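Local coordinates for 3-oxo-glucose-6-phosphate:glutamate aminotransferase (Bacillus subtilis subsp. subtilis, PDB 4K2I), which catalyses the reversible, pyridoxal phosphate-dependent transamination of 3-dehydro-glucose 6-phosphate with glutamate to give kanosamine 6-phosphate, working as a homodimer, at residues 272-277 and 291-296; 353-358 and 411-416; 64-69 and 423-428; 129-134 and 222-227. All coordinates share one frame; numbering follows the deposited sequence.

Along the chain the order is the loop half of contact 3, both halves of contact 4, both of contact 1, both of contact 2, then the helical half of contact 3. Contacts 1 and 4 have centres about 15 Å apart and touch, Ser295 and Phe274 packing on Ile133 of helix 127-137; contact 4 reaches the cofactor of its own subunit and contact 1 that of the second, so together they build cofactor sites shared across the dimer. Across the chain's centre, contacts 2 and 3 lie about 19 Å apart between centres and touch, Pro416 on Val69, as strand 412-415 precedes helix 423-438. Contact 3 joins the N-terminal region to the aminotransferase part.

Contact 1: residues 272-277 and 291-296; sequences IQFSYH and FGFNSK. With PMP (4'-deoxy-4'-aminopyridoxal-5'-phosphate), chain C.
The imidazole of His277 carries the carbonyl oxygen of Phe293 over the centre of one face, 3.7 Å above the ring plane, while its NE2 lies 3.8 Å from Asn294 CB. His277 and Asn294 run side by side, ring and amide planes 35° apart. One face of the Tyr276 ring has His277 CD2 3.6 Å above its plane, offset toward the rim. At the edge of the Tyr276 ring, near its plane, stands Asn294 OD1, 4.2 Å from CE1; Lys296 CD comes in from an oblique direction, 4.0 Å from Tyr276 CB. The edge of the Phe293 ring meets Phe274 O, 3.5 Å from CD2. The backbones form a single beta bridge between Tyr276 and Asn294 just beyond helix 265-275, tying it to the loop before helix 299-308. Phe293 N donates to Phe274 O and Ser295 N to Ser275 O, both nearly straight, whereas the return bond from His277 N to Phe293 O bends to 141°. With CG anti to the backbone N (chi1 -172°), Asn294 extends to the cofactor of the second subunit, where ND2 donates to phosphate O1P at 2.7 Å. Tyr276 is a substrate-binding residue, and Phe153 of the second subunit meets the His277 ring edge-to-face.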
# COMPACT_ATOMS: atom_id res chain seq x y z
N ILE B 272 -9.70 12.36 2.13
CA ILE B 272 -9.79 11.87 0.76
C ILE B 272 -8.76 12.56 -0.14
O ILE B 272 -8.06 11.90 -0.91
CB ILE B 272 -11.22 11.97 0.19
CG1 ILE B 272 -12.16 11.11 1.03
CG2 ILE B 272 -11.25 11.52 -1.27
CD1 ILE B 272 -13.65 11.26 0.68
N GLN B 273 -8.63 13.88 -0.01
CA GLN B 273 -7.69 14.62 -0.84
C GLN B 273 -6.25 14.17 -0.57
O GLN B 273 -5.50 13.95 -1.52
CB GLN B 273 -7.85 16.13 -0.65
CG GLN B 273 -9.21 16.66 -1.10
CD GLN B 273 -9.52 18.04 -0.55
OE1 GLN B 273 -8.79 18.55 0.29
NE2 GLN B 273 -10.60 18.64 -1.03
N PHE B 274 -5.87 14.06 0.70
CA PHE B 274 -4.53 13.58 1.05
C PHE B 274 -4.31 12.13 0.62
O PHE B 274 -3.19 11.74 0.30
CB PHE B 274 -4.22 13.75 2.54
CG PHE B 274 -3.69 15.12 2.91
CD1 PHE B 274 -2.40 15.50 2.54
CD2 PHE B 274 -4.47 16.02 3.63
CE1 PHE B 274 -1.91 16.76 2.87
CE2 PHE B 274 -3.99 17.27 3.96
CZ PHE B 274 -2.70 17.64 3.58
N SER B 275 -5.37 11.33 0.59
CA SER B 275 -5.24 9.90 0.33
C SER B 275 -5.02 9.65 -1.16
O SER B 275 -4.60 8.57 -1.56
CB SER B 275 -6.50 9.14 0.78
OG SER B 275 -7.56 9.29 -0.17
N TYR B 276 -5.32 10.64 -1.98
CA TYR B 276 -5.19 10.46 -3.42
C TYR B 276 -4.67 11.72 -4.13
O TYR B 276 -5.44 12.45 -4.76
CB TYR B 276 -6.51 9.97 -4.02
CG TYR B 276 -6.35 9.43 -5.41
CD1 TYR B 276 -5.46 8.39 -5.67
CD2 TYR B 276 -7.06 9.97 -6.48
CE1 TYR B 276 -5.29 7.90 -6.95
CE2 TYR B 276 -6.90 9.48 -7.77
CZ TYR B 276 -6.01 8.44 -7.99
OH TYR B 276 -5.83 7.94 -9.26
N HIS B 277 -3.37 11.97 -3.96
CA HIS B 277 -2.60 12.94 -4.75
C HIS B 277 -3.00 14.41 -4.62
O HIS B 277 -2.57 15.23 -5.42
CB HIS B 277 -2.63 12.54 -6.23
CG HIS B 277 -1.89 11.28 -6.52
ND1 HIS B 277 -0.53 11.15 -6.29
CD2 HIS B 277 -2.31 10.08 -6.98
CE1 HIS B 277 -0.15 9.93 -6.61
NE2 HIS B 277 -1.21 9.26 -7.04
N PHE B 291 -0.26 18.92 -2.12
CA PHE B 291 0.13 17.56 -2.51
C PHE B 291 -0.69 16.51 -1.79
O PHE B 291 -1.40 16.80 -0.83
CB PHE B 291 1.60 17.30 -2.19
CG PHE B 291 1.89 17.28 -0.72
CD1 PHE B 291 1.90 16.09 -0.01
CD2 PHE B 291 2.14 18.48 -0.03
CE1 PHE B 291 2.15 16.08 1.34
CE2 PHE B 291 2.40 18.47 1.32
CZ PHE B 291 2.41 17.26 2.01
N GLY B 292 -0.53 15.27 -2.23
CA GLY B 292 -1.13 14.14 -1.55
C GLY B 292 -0.35 12.88 -1.83
O GLY B 292 0.69 12.90 -2.49
N PHE B 293 -0.87 11.76 -1.33
CA PHE B 293 -0.18 10.50 -1.44
C PHE B 293 -0.94 9.57 -2.38
O PHE B 293 -1.94 9.96 -2.98
CB PHE B 293 -0.03 9.86 -0.06
CG PHE B 293 0.68 10.73 0.94
CD1 PHE B 293 2.07 10.72 1.03
CD2 PHE B 293 -0.03 11.54 1.81
CE1 PHE B 293 2.73 11.52 1.97
CE2 PHE B 293 0.62 12.35 2.74
CZ PHE B 293 2.00 12.34 2.82
N ASN B 294 -0.46 8.34 -2.51
CA ASN B 294 -1.17 7.31 -3.23
C ASN B 294 -1.49 6.25 -2.20
O ASN B 294 -0.85 5.19 -2.16
CB ASN B 294 -0.30 6.73 -4.34
CG ASN B 294 -1.06 5.78 -5.24
OD1 ASN B 294 -2.28 5.66 -5.12
ND2 ASN B 294 -0.36 5.11 -6.14
N SER B 295 -2.48 6.55 -1.37
CA SER B 295 -2.67 5.75 -0.17
C SER B 295 -4.10 5.29 0.11
O SER B 295 -4.43 5.07 1.27
CB SER B 295 -2.13 6.47 1.05
OG SER B 295 -0.72 6.60 0.95
N LYS B 296 -4.92 5.13 -0.92
CA LYS B 296 -6.21 4.46 -0.76
C LYS B 296 -6.00 2.94 -0.65
O LYS B 296 -5.03 2.41 -1.18
CB LYS B 296 -7.13 4.76 -1.95
CG LYS B 296 -7.44 6.24 -2.18
CD LYS B 296 -8.31 6.41 -3.42
CE LYS B 296 -9.73 5.88 -3.18
NZ LYS B 296 -10.50 5.73 -4.45
N1 PMP C . 5.06 8.47 -12.43
C2 PMP C . 4.32 8.30 -13.59
C2A PMP C . 4.81 8.87 -14.90
C3 PMP C . 3.11 7.59 -13.54
O3 PMP C . 2.36 7.42 -14.67
C4 PMP C . 2.66 7.06 -12.33
C4A PMP C . 1.33 6.30 -12.28
N4A PMP C . 0.35 6.80 -13.25
C5 PMP C . 3.43 7.25 -11.17
C6 PMP C . 4.62 7.96 -11.24
C5A PMP C . 3.00 6.72 -9.83
O4P PMP C . 2.96 5.31 -9.83
P PMP C . 2.01 4.51 -8.80
O1P PMP C . 2.03 5.16 -7.44
O2P PMP C . 2.45 3.05 -8.76
O3P PMP C . 0.57 4.66 -9.34

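Contact 2: residues 353-358 and 411-416; sequences FPIKVR and QVLHLP. With EDO (1,2-ethanediol), chain N.
Gln411 meets the 353-358 segment along its whole side chain. Its CB lies 3.2 Å from Val357 O and also approaches Lys356 CB; CG stays beside the same carbonyl, 3.3 Å from Val357 O, and the chain runs extended beyond CG. CD is 3.9 Å and NE2 3.5 Å from Val357 O, without a hydrogen bond. At the tip, OE1 is 3.7 Å from Lys356 NZ, too far for a direct bond, and a water joins the two by donating to OE1 and accepting from NZ. Lys356 bends at chi3 (-59°) as its ammonium approaches this water, and NZ has a further acceptor in Pro174 O.

The pairing is a two-stranded antiparallel sheet, its strands, 353-356 and 412-415, separated by a long excursion that is half helical. Ile355 and Leu413 form a hydrogen-bonded pair: Ile355 N donates to Leu413 O and Leu413 N to Ile355 O, each at 2.8 Å. Pro354-His414 and Lys356-Val412 are non-hydrogen-bonded pairs. On the face of Ile355 and Leu413, Ile355 CG2 packs 3.9 Å from Leu415 CD1, and CG1, placed between backbone N and carbonyl carbon (chi1 67°), lies 3.4 Å from Leu413 O. Helix 423-438 reaches this face through Leu433. On the opposite face, Pro354 CB touches both Val412 CG2 and His414 NE2, and the His414 ring meets Tyr201 edge-to-face.

Apolar side chains, Phe353 among them, thus fill the helix-facing side, whereas the Lys356-Gln411 pair is held only indirectly, through water; a second water bridges Phe353 N and Leu415 O.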
# COMPACT_ATOMS: atom_id res chain seq x y z
N PHE B 353 -2.27 -10.40 24.90
CA PHE B 353 -2.57 -10.72 26.29
C PHE B 353 -1.36 -10.54 27.21
O PHE B 353 -0.49 -11.42 27.30
CB PHE B 353 -3.13 -12.14 26.42
CG PHE B 353 -3.67 -12.44 27.79
CD1 PHE B 353 -4.99 -12.13 28.12
CD2 PHE B 353 -2.86 -13.00 28.77
CE1 PHE B 353 -5.50 -12.40 29.38
CE2 PHE B 353 -3.36 -13.26 30.05
CZ PHE B 353 -4.69 -12.95 30.36
N PRO B 354 -1.30 -9.40 27.91
CA PRO B 354 -0.16 -9.07 28.77
C PRO B 354 -0.30 -9.47 30.23
O PRO B 354 -1.26 -9.08 30.89
CB PRO B 354 -0.10 -7.54 28.70
CG PRO B 354 -1.52 -7.12 28.44
CD PRO B 354 -2.17 -8.23 27.65
N ILE B 355 0.66 -10.22 30.74
CA ILE B 355 0.78 -10.34 32.19
C ILE B 355 2.00 -9.54 32.60
O ILE B 355 2.75 -9.07 31.74
CB ILE B 355 0.90 -11.81 32.65
CG1 ILE B 355 2.23 -12.41 32.17
CG2 ILE B 355 -0.27 -12.63 32.11
CD1 ILE B 355 2.46 -13.85 32.66
N LYS B 356 2.19 -9.35 33.90
CA LYS B 356 3.43 -8.74 34.38
C LYS B 356 4.13 -9.71 35.33
O LYS B 356 3.50 -10.30 36.20
CB LYS B 356 3.18 -7.38 35.04
CG LYS B 356 2.50 -6.38 34.12
CD LYS B 356 2.85 -4.93 34.44
CE LYS B 356 2.46 -4.55 35.84
NZ LYS B 356 2.86 -3.15 36.15
N VAL B 357 5.43 -9.89 35.12
CA VAL B 357 6.27 -10.67 36.03
C VAL B 357 7.41 -9.80 36.56
O VAL B 357 7.61 -8.68 36.08
CB VAL B 357 6.87 -11.92 35.32
CG1 VAL B 357 5.76 -12.76 34.67
CG2 VAL B 357 7.87 -11.49 34.28
N ARG B 358 8.15 -10.31 37.55
CA ARG B 358 9.26 -9.58 38.13
C ARG B 358 10.31 -9.29 37.08
O ARG B 358 10.69 -10.17 36.30
CB ARG B 358 9.89 -10.37 39.28
CG ARG B 358 9.21 -10.16 40.63
CD ARG B 358 9.86 -11.02 41.71
NE ARG B 358 11.32 -11.07 41.59
CZ ARG B 358 12.16 -10.29 42.26
NH1 ARG B 358 11.69 -9.38 43.11
NH2 ARG B 358 13.47 -10.42 42.08
N GLN B 411 8.57 -5.46 32.77
CA GLN B 411 7.82 -6.49 33.48
C GLN B 411 6.87 -7.30 32.59
O GLN B 411 6.51 -8.44 32.91
CB GLN B 411 7.00 -5.86 34.60
CG GLN B 411 7.79 -5.43 35.80
CD GLN B 411 6.88 -4.94 36.90
OE1 GLN B 411 6.43 -3.80 36.87
NE2 GLN B 411 6.56 -5.82 37.84
N VAL B 412 6.45 -6.70 31.49
CA VAL B 412 5.37 -7.26 30.68
C VAL B 412 5.78 -8.52 29.93
O VAL B 412 6.92 -8.65 29.46
CB VAL B 412 4.80 -6.21 29.69
CG1 VAL B 412 5.82 -5.91 28.60
CG2 VAL B 412 3.48 -6.70 29.09
N LEU B 413 4.84 -9.45 29.84
CA LEU B 413 5.05 -10.67 29.09
C LEU B 413 3.75 -11.02 28.40
O LEU B 413 2.69 -11.08 29.04
CB LEU B 413 5.47 -11.79 30.04
CG LEU B 413 5.76 -13.13 29.38
CD1 LEU B 413 6.88 -12.97 28.36
CD2 LEU B 413 6.13 -14.13 30.45
N HIS B 414 3.82 -11.21 27.08
CA HIS B 414 2.63 -11.59 26.32
C HIS B 414 2.54 -13.10 26.15
O HIS B 414 3.52 -13.74 25.77
CB HIS B 414 2.61 -10.86 24.98
CG HIS B 414 2.39 -9.39 25.12
ND1 HIS B 414 3.42 -8.47 25.06
CD2 HIS B 414 1.27 -8.68 25.41
CE1 HIS B 414 2.94 -7.26 25.27
NE2 HIS B 414 1.64 -7.36 25.49
N LEU B 415 1.35 -13.64 26.45
CA LEU B 415 1.08 -15.07 26.26
C LEU B 415 0.31 -15.29 24.96
O LEU B 415 -0.45 -14.42 24.54
CB LEU B 415 0.25 -15.60 27.43
CG LEU B 415 0.81 -15.27 28.82
CD1 LEU B 415 -0.09 -15.84 29.88
CD2 LEU B 415 2.24 -15.82 28.96
N PRO B 416 0.50 -16.46 24.33
CA PRO B 416 -0.19 -16.73 23.05
C PRO B 416 -1.71 -16.57 23.17
O PRO B 416 -2.32 -17.06 24.13
CB PRO B 416 0.16 -18.19 22.75
CG PRO B 416 1.39 -18.48 23.53
CD PRO B 416 1.37 -17.59 24.74
C1 EDO N . -1.23 -6.88 33.70
O1 EDO N . -1.85 -6.85 32.41
C2 EDO N . -1.31 -5.48 34.31
O2 EDO N . -2.68 -5.15 34.56
O HOH W 1 -0.63 -12.11 23.41
O HOH W 2 4.84 -1.63 36.51

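Contact 3: residues 64-69 and 423-428; sequences REISKV and LEEQDR
Arg64 holds Glu424 side-on, with two nitrogens converging on one oxygen. NE donates to Glu424 OE2 at 2.9 Å with an N-H...O angle of 155°, and NH2 to the same OE2 at 3.1 Å. Both bonds lie in the guanidinium plane, but that plane stands 76° from the carboxylate, and NE uses the anti lone pair of OE2. Next to this salt bridge Ile66 drives its CD1 against the helix, 3.3 Å from Glu424 C and 3.4 Å from Glu424 CG. Val69 adds CG2, 4.0 Å from Arg428 CG, and packs across Glu425 CB. Over one face of the Arg428 guanidinium sits Ile66 O, 3.4 Å from CZ and above the group's centre. The carbonyl thus approaches the positive group from above its plane, an arrangement that is probably electrostatically favourable.

These pairs dock a loop of the N-terminal region, 64-69, onto the start of helix 423-438 in the aminotransferase part, with more than 350 residues between the two segments.

Further out, Glu424, Glu425 and Arg428 have other partners. Glu424 bends at chi2 (-86°), which leaves OE1 for the backbone N of Gln61 while OE2 takes Arg64. Arg428 donates from NE to Phe373 O, anchoring the guanidinium beneath Ile66 O. The Glu425 carboxylate is held through OE1 by Thr422 and by a salt bridge to Arg76, and a water donates both to its OE2 and to Lys68 O. Backbone bonds between Val69 and both Gly374 and Gln376 fasten the Val69 end of the segment.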
# COMPACT_ATOMS: atom_id res chain seq x y z
N ARG B 64 -4.85 -34.48 23.49
CA ARG B 64 -3.92 -34.36 22.37
C ARG B 64 -2.57 -33.86 22.90
O ARG B 64 -2.48 -32.80 23.51
CB ARG B 64 -4.48 -33.42 21.29
CG ARG B 64 -3.63 -33.31 20.05
CD ARG B 64 -4.28 -32.42 18.99
NE ARG B 64 -4.33 -31.01 19.38
CZ ARG B 64 -3.39 -30.10 19.08
NH1 ARG B 64 -2.30 -30.46 18.41
NH2 ARG B 64 -3.55 -28.84 19.47
N GLU B 65 -1.52 -34.65 22.67
CA GLU B 65 -0.22 -34.32 23.22
C GLU B 65 0.33 -33.05 22.58
O GLU B 65 0.26 -32.87 21.37
CB GLU B 65 0.78 -35.46 23.06
CG GLU B 65 2.04 -35.25 23.89
CD GLU B 65 3.10 -36.31 23.68
OE1 GLU B 65 3.78 -36.65 24.68
OE2 GLU B 65 3.28 -36.80 22.53
N ILE B 66 0.86 -32.17 23.41
CA ILE B 66 1.44 -30.94 22.90
C ILE B 66 2.87 -30.77 23.36
O ILE B 66 3.14 -30.73 24.56
CB ILE B 66 0.59 -29.75 23.29
CG1 ILE B 66 -0.71 -29.82 22.49
CG2 ILE B 66 1.31 -28.42 23.03
CD1 ILE B 66 -1.69 -28.93 23.00
N SER B 67 3.78 -30.68 22.40
CA SER B 67 5.21 -30.52 22.70
C SER B 67 5.74 -29.11 22.41
O SER B 67 6.73 -28.69 23.01
CB SER B 67 6.01 -31.55 21.92
OG SER B 67 5.88 -31.32 20.53
N LYS B 68 5.10 -28.40 21.49
CA LYS B 68 5.47 -27.01 21.19
C LYS B 68 4.23 -26.13 21.18
O LYS B 68 3.16 -26.58 20.78
CB LYS B 68 6.14 -26.90 19.82
CG LYS B 68 7.34 -27.80 19.59
CD LYS B 68 7.94 -27.54 18.22
CE LYS B 68 9.12 -28.46 17.92
NZ LYS B 68 9.76 -28.14 16.60
N VAL B 69 4.39 -24.89 21.63
CA VAL B 69 3.33 -23.89 21.47
C VAL B 69 3.92 -22.62 20.89
O VAL B 69 4.51 -21.81 21.60
CB VAL B 69 2.60 -23.59 22.80
CG1 VAL B 69 1.50 -22.57 22.59
CG2 VAL B 69 2.00 -24.85 23.37
N LEU B 423 -7.51 -24.85 23.14
CA LEU B 423 -7.57 -24.87 24.59
C LEU B 423 -6.52 -25.82 25.16
O LEU B 423 -5.99 -25.57 26.23
CB LEU B 423 -8.97 -25.24 25.09
CG LEU B 423 -10.08 -24.32 24.62
CD1 LEU B 423 -11.38 -24.62 25.36
CD2 LEU B 423 -9.71 -22.85 24.81
N GLU B 424 -6.20 -26.90 24.46
CA GLU B 424 -5.15 -27.80 24.95
C GLU B 424 -3.73 -27.18 24.85
O GLU B 424 -2.87 -27.47 25.68
CB GLU B 424 -5.22 -29.20 24.33
CG GLU B 424 -5.03 -29.28 22.82
CD GLU B 424 -6.31 -29.07 22.04
OE1 GLU B 424 -7.33 -28.62 22.63
OE2 GLU B 424 -6.29 -29.35 20.82
N GLU B 425 -3.49 -26.34 23.85
CA GLU B 425 -2.24 -25.57 23.85
C GLU B 425 -2.22 -24.61 25.04
O GLU B 425 -1.21 -24.46 25.73
CB GLU B 425 -2.07 -24.77 22.57
CG GLU B 425 -1.65 -25.57 21.36
CD GLU B 425 -1.89 -24.80 20.07
OE1 GLU B 425 -3.07 -24.59 19.72
OE2 GLU B 425 -0.90 -24.39 19.43
N GLN B 426 -3.36 -23.96 25.27
CA GLN B 426 -3.46 -23.03 26.37
C GLN B 426 -3.18 -23.71 27.71
O GLN B 426 -2.51 -23.14 28.57
CB GLN B 426 -4.81 -22.32 26.39
CG GLN B 426 -4.88 -21.21 27.42
CD GLN B 426 -6.22 -20.53 27.44
OE1 GLN B 426 -7.26 -21.20 27.46
NE2 GLN B 426 -6.22 -19.20 27.41
N ASP B 427 -3.71 -24.93 27.90
CA ASP B 427 -3.41 -25.71 29.10
C ASP B 427 -1.90 -25.81 29.32
O ASP B 427 -1.40 -25.52 30.41
CB ASP B 427 -4.01 -27.12 29.03
CG ASP B 427 -5.53 -27.10 29.06
OD1 ASP B 427 -6.12 -26.07 29.46
OD2 ASP B 427 -6.14 -28.13 28.70
N ARG B 428 -1.20 -26.18 28.25
CA ARG B 428 0.25 -26.30 28.28
C ARG B 428 0.93 -24.99 28.69
O ARG B 428 1.81 -24.98 29.55
CB ARG B 428 0.76 -26.77 26.91
CG ARG B 428 2.27 -26.85 26.78
CD ARG B 428 2.78 -28.17 27.30
NE ARG B 428 4.19 -28.43 26.98
CZ ARG B 428 4.80 -29.56 27.31
NH1 ARG B 428 4.12 -30.51 27.94
NH2 ARG B 428 6.08 -29.76 27.02
O HOH W 3 1.00 -26.26 18.93

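Contact 4: residues 129-134 and 222-227; sequences DAIMIG and IEDACQ. With PMP (4'-deoxy-4'-aminopyridoxal-5'-phosphate), chain M.
Van der Waals contacts carry the touch between helix and strand. Ile131 sends CD1 to the Asp224 carboxylate, 3.7 Å from OD2, and the same methyl makes an apolar contact with Cys226 SG at 4.5 Å. Farther along the helix, Ile222 points its CD1 at the backbone, 3.8 Å from Ile131 O and 3.9 Å from Gly134 CA. Gly134 has no side chain, and the Ile222 methyl sits directly against its CA. No hydrogen bond crosses between the two segments.

The 129-134 turns of helix 127-137 run nearly antiparallel to strand 222-224 (168°). The helix packs on the central mixed sheet of the PLP-dependent aminotransferase fold, and the strand's C-terminal end leads into the cofactor site.

The polar interactions near the cofactor come from the strand and the turn after it. Asp224 OD1 accepts from Cys226 N at 3.0 Å, closing an Asx turn that fixes the carboxylate's rotation; CG stands anti to the backbone N (chi1 180°), which carries the group out to the cofactor. Its OD2 lies 2.7 Å from the pyridine N1 of the cofactor; OD2 is hydrogen-bonded to Thr156 OG1. An aspartate at N1 is the usual partner in this enzyme class, where it is thought to stabilise a protonated ring nitrogen.

Contacts with the cofactor ring complete the set. Cys226 SG is 3.7 Å from ring C6, and Gln227 NE2 donates to the phenolic O3 at 2.7 Å. Tyr201 N bonds Gln227 OE1, orienting the amide, while Ser244 OG, Gly127 N and Thr128 OG1 are also hydrogen-bonded to the cofactor.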
# COMPACT_ATOMS: atom_id res chain seq x y z
N ASP B 129 -0.50 4.88 7.23
CA ASP B 129 -0.96 5.92 6.33
C ASP B 129 -2.20 6.65 6.87
O ASP B 129 -2.31 7.87 6.73
CB ASP B 129 -1.26 5.33 4.95
CG ASP B 129 0.01 4.89 4.22
OD1 ASP B 129 0.92 5.72 4.07
OD2 ASP B 129 0.10 3.70 3.83
N ALA B 130 -3.11 5.90 7.48
CA ALA B 130 -4.31 6.46 8.12
C ALA B 130 -3.97 7.52 9.18
O ALA B 130 -4.49 8.63 9.17
CB ALA B 130 -5.15 5.33 8.74
N ILE B 131 -3.07 7.16 10.09
CA ILE B 131 -2.58 8.12 11.08
C ILE B 131 -1.93 9.34 10.43
O ILE B 131 -2.26 10.47 10.76
CB ILE B 131 -1.58 7.45 12.05
CG1 ILE B 131 -2.21 6.18 12.64
CG2 ILE B 131 -1.20 8.42 13.16
CD1 ILE B 131 -1.28 5.37 13.51
N MET B 132 -1.01 9.10 9.49
CA MET B 132 -0.26 10.17 8.83
C MET B 132 -1.18 11.13 8.08
O MET B 132 -1.07 12.34 8.21
CB MET B 132 0.78 9.57 7.86
CG MET B 132 1.65 10.61 7.16
SD MET B 132 2.78 9.88 5.94
CE MET B 132 3.33 8.41 6.84
N ILE B 133 -2.09 10.59 7.30
CA ILE B 133 -3.08 11.39 6.59
C ILE B 133 -4.04 12.09 7.55
O ILE B 133 -4.42 13.25 7.34
CB ILE B 133 -3.85 10.50 5.60
CG1 ILE B 133 -2.92 10.13 4.44
CG2 ILE B 133 -5.12 11.18 5.10
CD1 ILE B 133 -3.46 8.97 3.55
N GLY B 134 -4.42 11.40 8.63
CA GLY B 134 -5.30 11.99 9.63
C GLY B 134 -4.73 13.24 10.29
O GLY B 134 -5.42 14.25 10.44
N ILE B 222 -6.76 12.42 17.80
CA ILE B 222 -6.74 11.35 16.81
C ILE B 222 -6.27 10.09 17.52
O ILE B 222 -5.22 10.08 18.15
CB ILE B 222 -5.83 11.70 15.62
CG1 ILE B 222 -5.64 10.48 14.71
CG2 ILE B 222 -4.48 12.25 16.11
CD1 ILE B 222 -5.06 10.82 13.33
N GLU B 223 -7.08 9.04 17.48
CA GLU B 223 -6.73 7.85 18.24
C GLU B 223 -6.18 6.75 17.36
O GLU B 223 -6.64 6.52 16.23
CB GLU B 223 -7.93 7.33 19.04
CG GLU B 223 -9.09 6.92 18.19
CD GLU B 223 -10.31 6.53 19.00
OE1 GLU B 223 -11.39 6.47 18.38
OE2 GLU B 223 -10.18 6.27 20.22
N ASP B 224 -5.15 6.08 17.87
CA ASP B 224 -4.58 4.93 17.20
C ASP B 224 -5.30 3.71 17.74
O ASP B 224 -4.95 3.18 18.79
CB ASP B 224 -3.07 4.84 17.47
CG ASP B 224 -2.41 3.65 16.80
OD1 ASP B 224 -3.13 2.76 16.29
OD2 ASP B 224 -1.16 3.59 16.77
N ALA B 225 -6.32 3.28 17.01
CA ALA B 225 -7.09 2.09 17.37
C ALA B 225 -6.74 0.93 16.45
O ALA B 225 -7.56 0.05 16.20
CB ALA B 225 -8.58 2.38 17.29
N CYS B 226 -5.51 0.94 15.94
CA CYS B 226 -5.11 -0.10 15.00
C CYS B 226 -5.22 -1.52 15.56
O CYS B 226 -5.42 -2.46 14.80
CB CYS B 226 -3.73 0.19 14.42
SG CYS B 226 -3.79 1.66 13.33
N GLN B 227 -5.15 -1.66 16.88
CA GLN B 227 -5.33 -2.98 17.50
C GLN B 227 -6.69 -3.12 18.21
O GLN B 227 -6.92 -4.09 18.92
CB GLN B 227 -4.21 -3.27 18.51
CG GLN B 227 -2.81 -3.17 17.90
CD GLN B 227 -1.70 -3.47 18.89
OE1 GLN B 227 -1.93 -3.58 20.09
NE2 GLN B 227 -0.49 -3.60 18.38
N1 PMP M . -0.40 1.31 15.44
C2 PMP M . -0.33 0.13 16.14
C2A PMP M . -0.58 0.17 17.63
C3 PMP M . -0.03 -1.05 15.44
O3 PMP M . 0.06 -2.27 16.06
C4 PMP M . 0.19 -1.03 14.07
C4A PMP M . 0.53 -2.34 13.34
N4A PMP M . 1.22 -3.33 14.17
C5 PMP M . 0.11 0.20 13.39
C6 PMP M . -0.18 1.36 14.09
C5A PMP M . 0.34 0.32 11.91
O4P PMP M . -0.64 -0.37 11.20
P PMP M . -0.33 -0.90 9.71
O1P PMP M . 0.44 0.17 8.98
O2P PMP M . -1.64 -1.28 9.01
O3P PMP M . 0.62 -2.11 9.84